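Long-range contacts in mandelate racemase/muconate lactonizing enzyme-like protein (Rubrobacter xylanophilus DSM 9941, PDB 2QQ6), which binds magnesium and, as a member of the enolase superfamily, probably acts as a lyase: residues S4-T9 and G60-D65; G115-R120 and V332-S337; V213-H218 and L239-P244. All coordinates share one frame; numbering follows the deposited sequence.

Contact 1 (S4-T9 and G60-D65); sequences SAPRIT and GEDPRD
Arg7 and Asp62 carry the charged part of this contact: NH2 of Arg7 meets OD2 of Asp62 at 2.7 Å in a salt bridge, with the guanidinium and carboxylate planes turned 56° apart. In Arg7, bends at chi2 and chi3 bring NE back to the segment's own backbone, where it donates to Pro6 O at 2.7 Å. That donor stands above the carbonyl plane, and a weak bond from NH2 to the same oxygen adds to the grip. The Asp62 carboxylate is shared with Arg64, whose NE gives OD1 a bond of 2.6 Å on the syn lone pair while NH2 forms a salt bridge to OD2. One carboxylate thus holds two arginines, and its negative charge probably eases the approach of their NH2 atoms, 3.7 Å from Arg7 to Arg64.

Two backbone bonds pin the two segments together. Ile8 N donates to Glu61 O at 2.9 Å, and Gly60 N returns a bond to Ile8 O at 2.8 Å. Gly60 has backbone angles that would press a CB against the preceding carbonyl oxygen.

Packing contacts fill in beside them. The Pro6 ring crosses the Arg64 side chain at about a right angle, its CD over one guanidinium face. The apolar pair is Pro63 CB and Ile8 CG1, 4.0 Å apart, and Ile8 CD1 reaches Glu61 CB. Pro6 and Pro63 also rest on Leu105 of helix 86-106.

The arrangement ties the entry to strand 10-17 to the type I turn Asp62-Asp65 that leads into helix 66-76, within the N-terminal capping domain characteristic of the enolase superfamily.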
ATOM      1  N   SER B   4     -37.186  -4.422  -6.608  1.00 68.51           N
ATOM      2  CA  SER B   4     -37.607  -3.619  -5.421  1.00 68.77           C
ATOM      3  C   SER B   4     -36.689  -2.435  -5.163  1.00 68.33           C
ATOM      4  O   SER B   4     -37.074  -1.484  -4.463  1.00 68.97           O
ATOM      5  N   ALA B   5     -35.479  -2.503  -5.734  1.00 65.89           N
ATOM      6  CA  ALA B   5     -34.448  -1.465  -5.608  1.00 61.99           C
ATOM      7  C   ALA B   5     -33.632  -1.628  -4.338  1.00 59.19           C
ATOM      8  O   ALA B   5     -33.643  -0.755  -3.469  1.00 59.12           O
ATOM      9  CB  ALA B   5     -35.072  -0.065  -5.646  1.00 61.77           C
ATOM     10  N   PRO B   6     -32.916  -2.754  -4.207  1.00 57.20           N
ATOM     11  CA  PRO B   6     -32.112  -2.949  -3.000  1.00 55.86           C
ATOM     12  C   PRO B   6     -31.007  -1.899  -2.876  1.00 55.36           C
ATOM     13  O   PRO B   6     -30.252  -1.654  -3.818  1.00 55.29           O
ATOM     14  CB  PRO B   6     -31.572  -4.373  -3.166  1.00 55.24           C
ATOM     15  CG  PRO B   6     -31.533  -4.563  -4.640  1.00 56.05           C
ATOM     16  CD  PRO B   6     -32.821  -3.923  -5.099  1.00 56.68           C
ATOM     17  N   ARG B   7     -30.935  -1.271  -1.708  1.00 54.99           N
ATOM     18  CA  ARG B   7     -29.932  -0.252  -1.440  1.00 54.61           C
ATOM     19  C   ARG B   7     -29.113  -0.688  -0.233  1.00 53.91           C
ATOM     20  O   ARG B   7     -29.620  -1.369   0.658  1.00 53.32           O
ATOM     21  CB  ARG B   7     -30.605   1.080  -1.132  1.00 55.36           C
ATOM     22  CG  ARG B   7     -31.820   1.390  -1.985  1.00 56.42           C
ATOM     23  CD  ARG B   7     -31.473   1.897  -3.371  1.00 58.21           C
ATOM     24  NE  ARG B   7     -31.122   0.838  -4.309  1.00 59.42           N
ATOM     25  CZ  ARG B   7     -31.190   0.974  -5.632  1.00 59.99           C
ATOM     26  NH1 ARG B   7     -31.595   2.121  -6.163  1.00 58.90           N
ATOM     27  NH2 ARG B   7     -30.856  -0.034  -6.428  1.00 60.82           N
ATOM     28  N   ILE B   8     -27.847  -0.297  -0.203  1.00 53.46           N
ATOM     29  CA  ILE B   8     -26.980  -0.662   0.906  1.00 53.72           C
ATOM     30  C   ILE B   8     -27.466   0.073   2.140  1.00 53.40           C
ATOM     31  O   ILE B   8     -27.790   1.257   2.075  1.00 53.39           O
ATOM     32  CB  ILE B   8     -25.517  -0.282   0.615  1.00 54.02           C
ATOM     33  CG1 ILE B   8     -25.042  -0.988  -0.656  1.00 53.13           C
ATOM     34  CG2 ILE B   8     -24.634  -0.662   1.798  1.00 53.78           C
ATOM     35  CD1 ILE B   8     -23.684  -0.530  -1.122  1.00 52.49           C
ATOM     36  N   THR B   9     -27.507  -0.627   3.267  1.00 53.35           N
ATOM     37  CA  THR B   9     -27.996  -0.030   4.504  1.00 53.57           C
ATOM     38  C   THR B   9     -27.031  -0.061   5.699  1.00 53.46           C
ATOM     39  O   THR B   9     -26.992   0.889   6.483  1.00 52.86           O
ATOM     40  CB  THR B   9     -29.337  -0.691   4.908  1.00 53.73           C
ATOM     41  OG1 THR B   9     -29.115  -2.064   5.258  1.00 54.65           O
ATOM     42  CG2 THR B   9     -30.332  -0.633   3.746  1.00 52.16           C
ATOM     43  N   GLY B  60     -26.833   3.319   0.406  1.00 48.33           N
ATOM     44  CA  GLY B  60     -27.778   3.703  -0.622  1.00 47.58           C
ATOM     45  C   GLY B  60     -27.470   3.145  -1.993  1.00 47.26           C
ATOM     46  O   GLY B  60     -28.346   3.084  -2.849  1.00 47.22           O
ATOM     47  N   GLU B  61     -26.232   2.724  -2.208  1.00 47.31           N
ATOM     48  CA  GLU B  61     -25.841   2.185  -3.501  1.00 46.71           C
ATOM     49  C   GLU B  61     -26.475   0.834  -3.821  1.00 47.35           C
ATOM     50  O   GLU B  61     -26.761   0.046  -2.923  1.00 48.41           O
ATOM     51  CB  GLU B  61     -24.322   2.097  -3.560  1.00 44.37           C
ATOM     52  CG  GLU B  61     -23.672   3.465  -3.528  1.00 42.75           C
ATOM     53  CD  GLU B  61     -23.922   4.252  -4.806  1.00 43.40           C
ATOM     54  OE1 GLU B  61     -23.605   5.460  -4.832  1.00 42.40           O
ATOM     55  OE2 GLU B  61     -24.428   3.659  -5.788  1.00 41.83           O
ATOM     56  N   ASP B  62     -26.723   0.589  -5.106  1.00 47.94           N
ATOM     57  CA  ASP B  62     -27.299  -0.673  -5.576  1.00 48.32           C
ATOM     58  C   ASP B  62     -26.124  -1.648  -5.534  1.00 49.84           C
ATOM     59  O   ASP B  62     -25.257  -1.627  -6.410  1.00 51.66           O
ATOM     60  CB  ASP B  62     -27.798  -0.518  -7.017  1.00 46.66           C
ATOM     61  CG  ASP B  62     -28.650  -1.689  -7.488  1.00 46.98           C
ATOM     62  OD1 ASP B  62     -28.377  -2.842  -7.085  1.00 46.95           O
ATOM     63  OD2 ASP B  62     -29.586  -1.446  -8.286  1.00 46.36           O
ATOM     64  N   PRO B  63     -26.080  -2.519  -4.514  1.00 50.58           N
ATOM     65  CA  PRO B  63     -25.006  -3.504  -4.336  1.00 50.14           C
ATOM     66  C   PRO B  63     -24.875  -4.512  -5.464  1.00 48.67           C
ATOM     67  O   PRO B  63     -24.167  -5.505  -5.332  1.00 49.98           O
ATOM     68  CB  PRO B  63     -25.378  -4.172  -3.024  1.00 50.70           C
ATOM     69  CG  PRO B  63     -26.875  -4.219  -3.130  1.00 52.00           C
ATOM     70  CD  PRO B  63     -27.204  -2.813  -3.604  1.00 50.88           C
ATOM     71  N   ARG B  64     -25.560  -4.273  -6.568  1.00 46.40           N
ATOM     72  CA  ARG B  64     -25.470  -5.195  -7.676  1.00 45.76           C
ATOM     73  C   ARG B  64     -24.373  -4.797  -8.669  1.00 45.74           C
ATOM     74  O   ARG B  64     -23.797  -5.650  -9.354  1.00 45.09           O
ATOM     75  CB  ARG B  64     -26.834  -5.316  -8.349  1.00 44.91           C
ATOM     76  CG  ARG B  64     -27.746  -6.278  -7.622  1.00 43.10           C
ATOM     77  CD  ARG B  64     -29.159  -6.196  -8.138  1.00 42.33           C
ATOM     78  NE  ARG B  64     -29.742  -4.883  -7.894  1.00 41.58           N
ATOM     79  CZ  ARG B  64     -30.876  -4.473  -8.445  1.00 41.58           C
ATOM     80  NH1 ARG B  64     -31.532  -5.284  -9.264  1.00 41.34           N
ATOM     81  NH2 ARG B  64     -31.348  -3.260  -8.188  1.00 41.28           N
ATOM     82  N   ASP B  65     -24.077  -3.504  -8.743  1.00 44.74           N
ATOM     83  CA  ASP B  65     -23.026  -3.033  -9.626  1.00 44.57           C
ATOM     84  C   ASP B  65     -21.798  -3.022  -8.744  1.00 43.97           C
ATOM     85  O   ASP B  65     -21.307  -1.967  -8.324  1.00 44.17           O
ATOM     86  CB  ASP B  65     -23.347  -1.634 -10.110  1.00 46.87           C
ATOM     87  CG  ASP B  65     -24.723  -1.545 -10.716  1.00 48.23           C
ATOM     88  OD1 ASP B  65     -24.965  -2.248 -11.723  1.00 47.27           O
ATOM     89  OD2 ASP B  65     -25.556  -0.776 -10.183  1.00 49.00           O
TER

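Contact 2 (G115-R120 and V332-S337); sequences GGAFRR and VCAAVS
Phe118 and Ala334 join the loop leading into strand 121-127 to the C-terminal end of helix 323-334, in the enolase-superfamily fold that joins an N-terminal domain to a modified TIM barrel. The close-packed part lies around Ala334 and Ala335. Phe118 N donates to Ala334 O over 2.8 Å in a nearly straight bond, 168° at the hydrogen, and so takes up a carbonyl from the last turn of the helix. Ala334 CB packs against Arg119 O at 3.4 Å, and Ala335 CB lies 3.3 Å from Gly116 O.

Arg119 reaches the backbone that follows the helix. Its CG sits between the backbone N and the carbonyl carbon (chi1 67°), and the chain bends again at chi3, which places NE. NH1 bonds to Val336 O at 2.9 Å just past the helix, with the oxygen near the guanidinium plane. The same NH1 is 2.9 Å from Cys333 O. An alanine at Arg119 would probably leave Val336 O without this donor and open a gap beside Ala334 CA, where CG now packs.

The looser side is at Phe118 and Ser337, both exposed. Here the ring packs against the backbone of 334-337 without a hydrogen bond of its own: one face is covered by the peptide between Val336 and Ser337, while Ala334 O lies at its edge. The ring's CE1 approaches Ala335 O at 3.4 Å, and its CE2 stands 4.0 Å from Ser337 CB.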
ATOM      1  N   GLY B 115     -19.073 -14.645 -15.002  1.00 42.64           N
ATOM      2  CA  GLY B 115     -18.972 -15.184 -16.342  1.00 41.95           C
ATOM      3  C   GLY B 115     -19.318 -16.650 -16.494  1.00 41.84           C
ATOM      4  O   GLY B 115     -19.487 -17.123 -17.616  1.00 41.91           O
ATOM      5  N   GLY B 116     -19.422 -17.377 -15.387  1.00 41.35           N
ATOM      6  CA  GLY B 116     -19.752 -18.788 -15.490  1.00 40.14           C
ATOM      7  C   GLY B 116     -18.626 -19.702 -15.046  1.00 39.87           C
ATOM      8  O   GLY B 116     -17.533 -19.241 -14.722  1.00 40.63           O
ATOM      9  N   ALA B 117     -18.885 -21.005 -15.057  1.00 37.98           N
ATOM     10  CA  ALA B 117     -17.898 -21.966 -14.602  1.00 35.85           C
ATOM     11  C   ALA B 117     -17.330 -22.852 -15.689  1.00 36.35           C
ATOM     12  O   ALA B 117     -18.046 -23.313 -16.578  1.00 36.47           O
ATOM     13  CB  ALA B 117     -18.502 -22.830 -13.502  1.00 34.84           C
ATOM     14  N   PHE B 118     -16.020 -23.083 -15.603  1.00 35.60           N
ATOM     15  CA  PHE B 118     -15.306 -23.942 -16.539  1.00 33.36           C
ATOM     16  C   PHE B 118     -15.205 -25.308 -15.874  1.00 34.56           C
ATOM     17  O   PHE B 118     -15.223 -26.347 -16.544  1.00 35.87           O
ATOM     18  CB  PHE B 118     -13.901 -23.391 -16.828  1.00 29.59           C
ATOM     19  CG  PHE B 118     -13.891 -22.182 -17.713  1.00 25.30           C
ATOM     20  CD1 PHE B 118     -14.285 -20.941 -17.227  1.00 23.82           C
ATOM     21  CD2 PHE B 118     -13.523 -22.290 -19.047  1.00 23.39           C
ATOM     22  CE1 PHE B 118     -14.316 -19.830 -18.065  1.00 23.17           C
ATOM     23  CE2 PHE B 118     -13.550 -21.177 -19.895  1.00 20.98           C
ATOM     24  CZ  PHE B 118     -13.948 -19.953 -19.404  1.00 19.72           C
ATOM     25  N   ARG B 119     -15.099 -25.289 -14.547  1.00 34.57           N
ATOM     26  CA  ARG B 119     -15.013 -26.503 -13.740  1.00 35.01           C
ATOM     27  C   ARG B 119     -15.829 -26.251 -12.477  1.00 37.02           C
ATOM     28  O   ARG B 119     -15.901 -25.113 -11.991  1.00 34.28           O
ATOM     29  CB  ARG B 119     -13.557 -26.808 -13.379  1.00 33.36           C
ATOM     30  CG  ARG B 119     -12.918 -25.783 -12.437  1.00 34.47           C
ATOM     31  CD  ARG B 119     -11.418 -26.013 -12.308  1.00 34.14           C
ATOM     32  NE  ARG B 119     -10.772 -25.950 -13.613  1.00 33.59           N
ATOM     33  CZ  ARG B 119     -10.693 -24.849 -14.354  1.00 32.96           C
ATOM     34  NH1 ARG B 119     -11.212 -23.709 -13.920  1.00 33.23           N
ATOM     35  NH2 ARG B 119     -10.102 -24.890 -15.536  1.00 32.96           N
ATOM     36  N   ARG B 120     -16.440 -27.311 -11.946  1.00 40.30           N
ATOM     37  CA  ARG B 120     -17.274 -27.181 -10.753  1.00 42.06           C
ATOM     38  C   ARG B 120     -16.548 -27.479  -9.440  1.00 41.79           C
ATOM     39  O   ARG B 120     -16.945 -26.982  -8.387  1.00 40.39           O
ATOM     40  CB  ARG B 120     -18.499 -28.080 -10.874  1.00 43.07           C
ATOM     41  CG  ARG B 120     -19.728 -27.517 -10.162  1.00 46.87           C
ATOM     42  CD  ARG B 120     -20.418 -26.428 -10.995  1.00 49.03           C
ATOM     43  NE  ARG B 120     -21.773 -26.835 -11.376  1.00 51.47           N
ATOM     44  CZ  ARG B 120     -22.486 -26.258 -12.347  1.00 54.21           C
ATOM     45  NH1 ARG B 120     -21.970 -25.243 -13.042  1.00 55.05           N
ATOM     46  NH2 ARG B 120     -23.719 -26.690 -12.632  1.00 54.35           N
ATOM     47  N   VAL B 332     -13.680 -17.910  -8.170  1.00 38.91           N
ATOM     48  CA  VAL B 332     -12.833 -17.310  -9.193  1.00 38.55           C
ATOM     49  C   VAL B 332     -12.057 -18.419  -9.895  1.00 38.68           C
ATOM     50  O   VAL B 332     -11.920 -18.406 -11.121  1.00 38.02           O
ATOM     51  CB  VAL B 332     -11.860 -16.283  -8.564  1.00 38.67           C
ATOM     52  CG1 VAL B 332     -10.858 -15.788  -9.601  1.00 37.90           C
ATOM     53  CG2 VAL B 332     -12.658 -15.109  -8.002  1.00 37.62           C
ATOM     54  N   CYS B 333     -11.566 -19.383  -9.119  1.00 38.13           N
ATOM     55  CA  CYS B 333     -10.836 -20.514  -9.685  1.00 39.58           C
ATOM     56  C   CYS B 333     -11.696 -21.241 -10.717  1.00 39.91           C
ATOM     57  O   CYS B 333     -11.181 -21.854 -11.651  1.00 41.67           O
ATOM     58  CB  CYS B 333     -10.452 -21.510  -8.597  1.00 38.80           C
ATOM     59  SG  CYS B 333      -9.282 -20.894  -7.402  1.00 44.75           S
ATOM     60  N   ALA B 334     -13.008 -21.163 -10.547  1.00 39.58           N
ATOM     61  CA  ALA B 334     -13.937 -21.836 -11.441  1.00 39.32           C
ATOM     62  C   ALA B 334     -14.198 -21.082 -12.730  1.00 39.16           C
ATOM     63  O   ALA B 334     -14.341 -21.689 -13.790  1.00 38.19           O
ATOM     64  CB  ALA B 334     -15.243 -22.068 -10.717  1.00 39.90           C
ATOM     65  N   ALA B 335     -14.257 -19.757 -12.623  1.00 39.14           N
ATOM     66  CA  ALA B 335     -14.538 -18.870 -13.749  1.00 39.66           C
ATOM     67  C   ALA B 335     -13.371 -18.551 -14.692  1.00 40.03           C
ATOM     68  O   ALA B 335     -13.490 -17.678 -15.555  1.00 41.56           O
ATOM     69  CB  ALA B 335     -15.127 -17.569 -13.217  1.00 38.82           C
ATOM     70  N   VAL B 336     -12.251 -19.245 -14.543  1.00 39.24           N
ATOM     71  CA  VAL B 336     -11.107 -18.973 -15.394  1.00 38.02           C
ATOM     72  C   VAL B 336     -10.510 -20.251 -15.944  1.00 38.21           C
ATOM     73  O   VAL B 336     -10.365 -21.235 -15.222  1.00 38.23           O
ATOM     74  CB  VAL B 336     -10.038 -18.192 -14.622  1.00 37.31           C
ATOM     75  CG1 VAL B 336     -10.589 -16.831 -14.227  1.00 37.45           C
ATOM     76  CG2 VAL B 336      -9.616 -18.963 -13.393  1.00 35.63           C
ATOM     77  N   SER B 337     -10.153 -20.227 -17.224  1.00 37.55           N
ATOM     78  CA  SER B 337      -9.599 -21.403 -17.887  1.00 38.11           C
ATOM     79  C   SER B 337      -8.197 -21.806 -17.435  1.00 37.91           C
ATOM     80  O   SER B 337      -7.839 -22.985 -17.483  1.00 37.31           O
ATOM     81  CB  SER B 337      -9.578 -21.195 -19.407  1.00 38.99           C
ATOM     82  OG  SER B 337      -8.349 -20.627 -19.836  1.00 40.55           O
TER

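Contact 3 (V213-H218 and L239-P244); sequences VAIDMH and LWLEEP. With MG (magnesium ion), chain D.
The segments 213-218 and 239-244 run parallel, 17° apart, with Ile215 bridging Leu241 and Asp216 bridging Glu242. Backbone bonds follow one another along the pair, among them Glu242 N to Ile215 O at 2.7 Å and Met217 N to Glu242 O at 2.9 Å.

Asp216 and Glu242 point to the same face of the sheet, each with CG anti to the backbone N, and their carboxylates converge on a magnesium ion. Asp216 OD2 and Glu242 OE2 each bind it at 2.2 Å, which accounts for the 2.5 Å between these two oxygens; Glu268 is the third protein ligand. The other oxygens are held too: His218 N donates to Asp216 OD1 from above the carboxylate plane in an Asx turn, and Lys169 forms a salt bridge with Glu242 OE1. Nearer the start of the strand, Ala214 CB sits over the five-membered ring of Trp240, 3.8 Å from its centroid, a CH-pi contact. On the face away from the metal Ile215 CG2 meets Leu241 CD1 at 3.9 Å, covered by Met233 of helix 223-233.

This is a beta-alpha-beta unit of the TIM-type barrel, with successive strands supplying acidic ligands to the magnesium site of the enolase superfamily.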
ATOM      1  N   VAL B 213       5.301 -30.969  -5.630  1.00 36.87           N
ATOM      2  CA  VAL B 213       5.837 -30.170  -4.550  1.00 33.60           C
ATOM      3  C   VAL B 213       6.465 -28.844  -4.973  1.00 31.00           C
ATOM      4  O   VAL B 213       7.351 -28.791  -5.818  1.00 27.68           O
ATOM      5  CB  VAL B 213       6.845 -31.006  -3.721  1.00 32.70           C
ATOM      6  CG1 VAL B 213       7.710 -31.827  -4.632  1.00 30.96           C
ATOM      7  CG2 VAL B 213       7.688 -30.096  -2.849  1.00 32.03           C
ATOM      8  N   ALA B 214       5.968 -27.773  -4.362  1.00 30.10           N
ATOM      9  CA  ALA B 214       6.454 -26.425  -4.612  1.00 30.46           C
ATOM     10  C   ALA B 214       7.159 -25.943  -3.349  1.00 30.67           C
ATOM     11  O   ALA B 214       6.846 -26.396  -2.250  1.00 29.22           O
ATOM     12  CB  ALA B 214       5.296 -25.498  -4.975  1.00 29.19           C
ATOM     13  N   ILE B 215       8.107 -25.021  -3.523  1.00 32.59           N
ATOM     14  CA  ILE B 215       8.931 -24.486  -2.433  1.00 34.67           C
ATOM     15  C   ILE B 215       8.969 -22.952  -2.337  1.00 33.89           C
ATOM     16  O   ILE B 215       9.227 -22.264  -3.325  1.00 33.04           O
ATOM     17  CB  ILE B 215      10.364 -25.022  -2.594  1.00 34.93           C
ATOM     18  CG1 ILE B 215      10.354 -26.533  -2.356  1.00 37.51           C
ATOM     19  CG2 ILE B 215      11.326 -24.277  -1.675  1.00 35.58           C
ATOM     20  CD1 ILE B 215      11.686 -27.206  -2.595  1.00 41.57           C
ATOM     21  N   ASP B 216       8.739 -22.429  -1.134  1.00 34.60           N
ATOM     22  CA  ASP B 216       8.718 -20.986  -0.897  1.00 34.13           C
ATOM     23  C   ASP B 216      10.021 -20.527  -0.266  1.00 34.35           C
ATOM     24  O   ASP B 216      10.550 -21.185   0.627  1.00 33.57           O
ATOM     25  CB  ASP B 216       7.561 -20.627   0.044  1.00 35.08           C
ATOM     26  CG  ASP B 216       7.185 -19.151  -0.000  1.00 38.97           C
ATOM     27  OD1 ASP B 216       8.037 -18.292  -0.325  1.00 40.62           O
ATOM     28  OD2 ASP B 216       6.021 -18.843   0.323  1.00 41.31           O
HETATM   29  N   MSE B 217      10.533 -19.394  -0.740  1.00 34.41           N
HETATM   30  CA  MSE B 217      11.757 -18.806  -0.204  1.00 34.07           C
HETATM   31  C   MSE B 217      11.461 -17.507   0.538  1.00 33.05           C
HETATM   32  O   MSE B 217      12.364 -16.831   1.010  1.00 32.67           O
HETATM   33  CB  MSE B 217      12.754 -18.534  -1.322  1.00 35.67           C
HETATM   34  CG  MSE B 217      13.268 -19.775  -2.017  1.00 41.86           C
HETATM   35 SE   MSE B 217      14.910 -19.443  -3.123  1.00 48.23          SE
HETATM   36  CE  MSE B 217      14.121 -19.498  -4.876  1.00 51.99           C
ATOM     37  N   HIS B 218      10.182 -17.163   0.617  1.00 31.93           N
ATOM     38  CA  HIS B 218       9.731 -15.955   1.291  1.00 30.59           C
ATOM     39  C   HIS B 218      10.527 -14.712   0.930  1.00 29.41           C
ATOM     40  O   HIS B 218      10.705 -13.819   1.751  1.00 27.34           O
ATOM     41  CB  HIS B 218       9.725 -16.183   2.804  1.00 30.96           C
ATOM     42  CG  HIS B 218       8.620 -17.088   3.252  1.00 31.05           C
ATOM     43  ND1 HIS B 218       8.841 -18.226   3.998  1.00 31.03           N
ATOM     44  CD2 HIS B 218       7.292 -17.070   2.984  1.00 30.70           C
ATOM     45  CE1 HIS B 218       7.701 -18.870   4.160  1.00 30.46           C
ATOM     46  NE2 HIS B 218       6.744 -18.191   3.554  1.00 30.11           N
ATOM     47  N   LEU B 239       7.315 -28.022  -8.474  1.00 30.50           N
ATOM     48  CA  LEU B 239       6.122 -27.500  -9.130  1.00 32.28           C
ATOM     49  C   LEU B 239       6.513 -26.086  -9.567  1.00 33.50           C
ATOM     50  O   LEU B 239       6.183 -25.625 -10.668  1.00 32.94           O
ATOM     51  CB  LEU B 239       4.935 -27.469  -8.148  1.00 31.37           C
ATOM     52  CG  LEU B 239       3.595 -26.974  -8.711  1.00 30.44           C
ATOM     53  CD1 LEU B 239       3.271 -27.706  -9.998  1.00 29.95           C
ATOM     54  CD2 LEU B 239       2.503 -27.198  -7.706  1.00 29.85           C
ATOM     55  N   TRP B 240       7.235 -25.416  -8.679  1.00 33.99           N
ATOM     56  CA  TRP B 240       7.738 -24.079  -8.923  1.00 33.35           C
ATOM     57  C   TRP B 240       8.565 -23.683  -7.717  1.00 32.81           C
ATOM     58  O   TRP B 240       8.566 -24.374  -6.695  1.00 31.85           O
ATOM     59  CB  TRP B 240       6.591 -23.076  -9.130  1.00 33.71           C
ATOM     60  CG  TRP B 240       5.877 -22.642  -7.890  1.00 35.46           C
ATOM     61  CD1 TRP B 240       6.414 -22.001  -6.805  1.00 36.92           C
ATOM     62  CD2 TRP B 240       4.477 -22.761  -7.630  1.00 36.83           C
ATOM     63  NE1 TRP B 240       5.434 -21.712  -5.889  1.00 36.96           N
ATOM     64  CE2 TRP B 240       4.233 -22.165  -6.370  1.00 37.36           C
ATOM     65  CE3 TRP B 240       3.400 -23.309  -8.341  1.00 37.24           C
ATOM     66  CZ2 TRP B 240       2.954 -22.101  -5.807  1.00 36.18           C
ATOM     67  CZ3 TRP B 240       2.126 -23.245  -7.779  1.00 36.20           C
ATOM     68  CH2 TRP B 240       1.918 -22.643  -6.524  1.00 35.95           C
ATOM     69  N   LEU B 241       9.271 -22.568  -7.850  1.00 32.18           N
ATOM     70  CA  LEU B 241      10.095 -22.038  -6.779  1.00 30.48           C
ATOM     71  C   LEU B 241       9.550 -20.635  -6.514  1.00 30.12           C
ATOM     72  O   LEU B 241       9.594 -19.776  -7.392  1.00 29.52           O
ATOM     73  CB  LEU B 241      11.548 -22.005  -7.233  1.00 30.06           C
ATOM     74  CG  LEU B 241      12.590 -21.615  -6.195  1.00 30.41           C
ATOM     75  CD1 LEU B 241      12.362 -22.380  -4.919  1.00 30.53           C
ATOM     76  CD2 LEU B 241      13.981 -21.871  -6.757  1.00 31.65           C
ATOM     77  N   GLU B 242       9.033 -20.431  -5.302  1.00 28.94           N
ATOM     78  CA  GLU B 242       8.402 -19.178  -4.876  1.00 29.00           C
ATOM     79  C   GLU B 242       9.308 -18.076  -4.317  1.00 29.38           C
ATOM     80  O   GLU B 242      10.111 -18.297  -3.414  1.00 31.17           O
ATOM     81  CB  GLU B 242       7.307 -19.513  -3.845  1.00 29.78           C
ATOM     82  CG  GLU B 242       6.239 -18.443  -3.584  1.00 30.20           C
ATOM     83  CD  GLU B 242       5.059 -18.973  -2.752  1.00 30.84           C
ATOM     84  OE1 GLU B 242       4.480 -20.005  -3.133  1.00 30.28           O
ATOM     85  OE2 GLU B 242       4.699 -18.359  -1.726  1.00 30.06           O
ATOM     86  N   GLU B 243       9.160 -16.883  -4.874  1.00 28.66           N
ATOM     87  CA  GLU B 243       9.894 -15.695  -4.450  1.00 29.75           C
ATOM     88  C   GLU B 243      11.337 -15.805  -3.958  1.00 27.67           C
ATOM     89  O   GLU B 243      11.583 -15.720  -2.761  1.00 27.38           O
ATOM     90  CB  GLU B 243       9.104 -14.956  -3.356  1.00 31.91           C
ATOM     91  CG  GLU B 243       7.658 -14.613  -3.689  1.00 36.41           C
ATOM     92  CD  GLU B 243       6.937 -13.965  -2.518  1.00 39.86           C
ATOM     93  OE1 GLU B 243       6.963 -14.561  -1.417  1.00 43.98           O
ATOM     94  OE2 GLU B 243       6.345 -12.872  -2.689  1.00 41.10           O
ATOM     95  N   PRO B 244      12.310 -15.976  -4.862  1.00 26.32           N
ATOM     96  CA  PRO B 244      13.697 -16.063  -4.391  1.00 24.76           C
ATOM     97  C   PRO B 244      14.214 -14.695  -3.945  1.00 23.98           C
ATOM     98  O   PRO B 244      15.047 -14.599  -3.056  1.00 26.36           O
ATOM     99  CB  PRO B 244      14.447 -16.570  -5.610  1.00 24.07           C
ATOM    100  CG  PRO B 244      13.644 -16.031  -6.746  1.00 24.73           C
ATOM    101  CD  PRO B 244      12.230 -16.296  -6.296  1.00 26.08           C
TER
HETATM  102 MG    MG D 409       4.184 -17.553   0.262  1.00 45.28          MG

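Only contact 3 belongs to the metal site; the other two join parts of the fold away from it. Contact 1 lies within the N-terminal domain, its centre about 43 Å from that of contact 3 and on the opposite side of the chain's centre. Contact 2 sits between them in space, its centre about 26 Å from each of the others, and the nearest atoms are about 12 Å from contact 1 and 11 Å from contact 3. Along the chain, contact 1 closes before contact 2 opens, whereas contact 3 is nested in the loop that contact 2 closes, which spans much of the barrel.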